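Tubulin-specific chaperone (Trypanosoma brucei, PDB 4B6W) probably binds alpha-tubulin and microtubule plus ends as tubulin-binding cofactor B, a chaperone whose ubiquitin-like domain is the part described here. Local coordinates at residues 5-10 / 76-81. Residues are numbered along the deposited sequence; the frame is centred on the assembly and turned at random.
Sequences VSLTHS and FVIHVV
Strands 2-9 and 77-82, the first and last of the ubiquitin-like domain, run parallel at the centre of its mixed sheet, the pairing that marks the β-grasp fold of ubiquitin. S6 and T8 each bond through both N and O to the residues flanking their partners, S6 to F76 and I78, T8 to I78 and V80; beyond the strand S10 N adds a bond to V80 O, at 2.7 Å and nearly along the C=O axis. H79 lies on the face of S6, T8 and V77. Its CB lies 3.2 Å from T8 OG1, and with CG anti to the backbone N (chi1 176°) the imidazole is laid across to segment 5-10. ND1 hydrogen-bonds T8 OG1 at 2.7 Å, the hydroxyl lying at the ring edge; CE1 comes 3.4 Å from S10 N, and NE2 ends 3.6 Å from S10 CB. V77 CG1 touches the methyl of T8 on this same face. On the other, where H9 also lies, L7 and I78 lie side by side, L7 CD2 3.7 Å from I78 CB, and L7 and V80 both reach V34 of helix 27-35. The threonine-histidine bond helps set the rotation of the imidazole; because a hydroxyl can serve ND1 as donor or acceptor, it could persist whether or not the ring is protonated.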
loop_
_atom_site.group_PDB
_atom_site.type_symbol
_atom_site.label_atom_id
_atom_site.label_comp_id
_atom_site.label_asym_id
_atom_site.label_seq_id
_atom_site.Cartn_x
_atom_site.Cartn_y
_atom_site.Cartn_z
ATOM N N VAL A 5 -6.143 -4.526 -5.456
ATOM C CA VAL A 5 -6.360 -3.445 -4.488
ATOM C C VAL A 5 -6.362 -2.077 -5.186
ATOM O O VAL A 5 -6.020 -1.958 -6.358
ATOM C CB VAL A 5 -5.290 -3.479 -3.348
ATOM C CG1 VAL A 5 -5.358 -4.780 -2.648
ATOM C CG2 VAL A 5 -3.855 -3.270 -3.888
ATOM N N SER A 6 -6.775 -1.038 -4.469
ATOM C CA SER A 6 -6.581 0.315 -4.982
ATOM C C SER A 6 -5.553 1.073 -4.143
ATOM O O SER A 6 -5.219 0.681 -3.051
ATOM C CB SER A 6 -7.906 1.087 -5.101
ATOM O OG SER A 6 -8.686 0.944 -3.946
ATOM N N LEU A 7 -5.024 2.157 -4.678
ATOM C CA LEU A 7 -4.021 2.926 -3.964
ATOM C C LEU A 7 -4.542 4.326 -3.826
ATOM O O LEU A 7 -5.047 4.914 -4.809
ATOM C CB LEU A 7 -2.703 2.972 -4.708
ATOM C CG LEU A 7 -1.965 1.696 -5.062
ATOM C CD1 LEU A 7 -0.725 2.037 -5.913
ATOM C CD2 LEU A 7 -1.575 0.962 -3.806
ATOM N N THR A 8 -4.400 4.836 -2.604
ATOM C CA THR A 8 -4.664 6.212 -2.263
ATOM C C THR A 8 -3.367 6.814 -1.683
ATOM O O THR A 8 -2.432 6.093 -1.371
ATOM C CB THR A 8 -5.808 6.313 -1.247
ATOM O OG1 THR A 8 -5.452 5.579 -0.062
ATOM C CG2 THR A 8 -7.103 5.744 -1.823
ATOM N N HIS A 9 -3.336 8.136 -1.543
ATOM C CA HIS A 9 -2.124 8.847 -1.156
ATOM C C HIS A 9 -2.450 9.975 -0.199
ATOM O O HIS A 9 -3.231 10.822 -0.539
ATOM C CB HIS A 9 -1.450 9.428 -2.413
ATOM C CG HIS A 9 -0.098 10.011 -2.141
ATOM N ND1 HIS A 9 0.268 11.277 -2.555
ATOM C CD2 HIS A 9 0.973 9.506 -1.479
ATOM C CE1 HIS A 9 1.508 11.517 -2.158
ATOM N NE2 HIS A 9 1.951 10.466 -1.486
ATOM N N SER A 10 -1.808 10.008 0.965
ATOM C CA SER A 10 -2.102 11.007 2.008
ATOM C C SER A 10 -1.836 12.469 1.634
ATOM O O SER A 10 -2.319 13.371 2.329
ATOM C CB SER A 10 -1.332 10.692 3.300
ATOM O OG SER A 10 0.043 11.011 3.210
ATOM N N PHE A 76 -9.399 -4.412 -1.051
ATOM C CA PHE A 76 -8.785 -3.699 0.060
ATOM C C PHE A 76 -8.061 -2.486 -0.509
ATOM O O PHE A 76 -7.855 -2.425 -1.719
ATOM C CB PHE A 76 -7.786 -4.591 0.800
ATOM C CG PHE A 76 -8.396 -5.475 1.857
ATOM C CD1 PHE A 76 -9.683 -5.961 1.739
ATOM C CD2 PHE A 76 -7.645 -5.858 2.951
ATOM C CE1 PHE A 76 -10.221 -6.786 2.714
ATOM C CE2 PHE A 76 -8.167 -6.704 3.925
ATOM C CZ PHE A 76 -9.456 -7.161 3.806
ATOM N N VAL A 77 -7.660 -1.548 0.362
ATOM C CA VAL A 77 -7.076 -0.293 -0.076
ATOM C C VAL A 77 -5.745 -0.134 0.610
ATOM O O VAL A 77 -5.633 -0.263 1.844
ATOM C CB VAL A 77 -8.004 0.908 0.259
ATOM C CG1 VAL A 77 -7.351 2.234 -0.077
ATOM C CG2 VAL A 77 -9.339 0.770 -0.471
ATOM N N ILE A 78 -4.704 0.083 -0.184
ATOM C CA ILE A 78 -3.413 0.393 0.401
ATOM C C ILE A 78 -3.303 1.912 0.332
ATOM O O ILE A 78 -3.304 2.489 -0.779
ATOM C CB ILE A 78 -2.250 -0.249 -0.362
ATOM C CG1 ILE A 78 -2.183 -1.763 -0.116
ATOM C CG2 ILE A 78 -0.929 0.372 0.081
ATOM C CD1 ILE A 78 -1.123 -2.474 -0.916
ATOM N N HIS A 79 -3.243 2.555 1.507
ATOM C CA HIS A 79 -3.155 4.016 1.602
ATOM C C HIS A 79 -1.714 4.395 1.890
ATOM O O HIS A 79 -1.099 3.879 2.821
ATOM C CB HIS A 79 -4.101 4.536 2.679
ATOM C CG HIS A 79 -4.007 6.009 2.918
ATOM N ND1 HIS A 79 -4.372 6.945 1.970
ATOM C CD2 HIS A 79 -3.617 6.713 4.016
ATOM C CE1 HIS A 79 -4.212 8.159 2.471
ATOM N NE2 HIS A 79 -3.758 8.048 3.711
ATOM N N VAL A 80 -1.164 5.277 1.062
ATOM C CA VAL A 80 0.234 5.676 1.192
ATOM C C VAL A 80 0.378 6.961 2.039
ATOM O O VAL A 80 -0.061 8.035 1.624
ATOM C CB VAL A 80 0.872 5.857 -0.218
ATOM C CG1 VAL A 80 2.328 6.248 -0.116
ATOM C CG2 VAL A 80 0.688 4.574 -1.038
ATOM N N VAL A 81 0.986 6.842 3.220
ATOM C CA VAL A 81 1.208 7.991 4.056
ATOM C C VAL A 81 2.590 8.564 3.734
ATOM O O VAL A 81 3.583 7.864 3.774
ATOM C CB VAL A 81 1.063 7.664 5.559
ATOM C CG1 VAL A 81 1.101 8.963 6.371
ATOM C CG2 VAL A 81 -0.223 6.903 5.817
HETATM O O HOH W 1 -9.771 -1.387 -3.551
#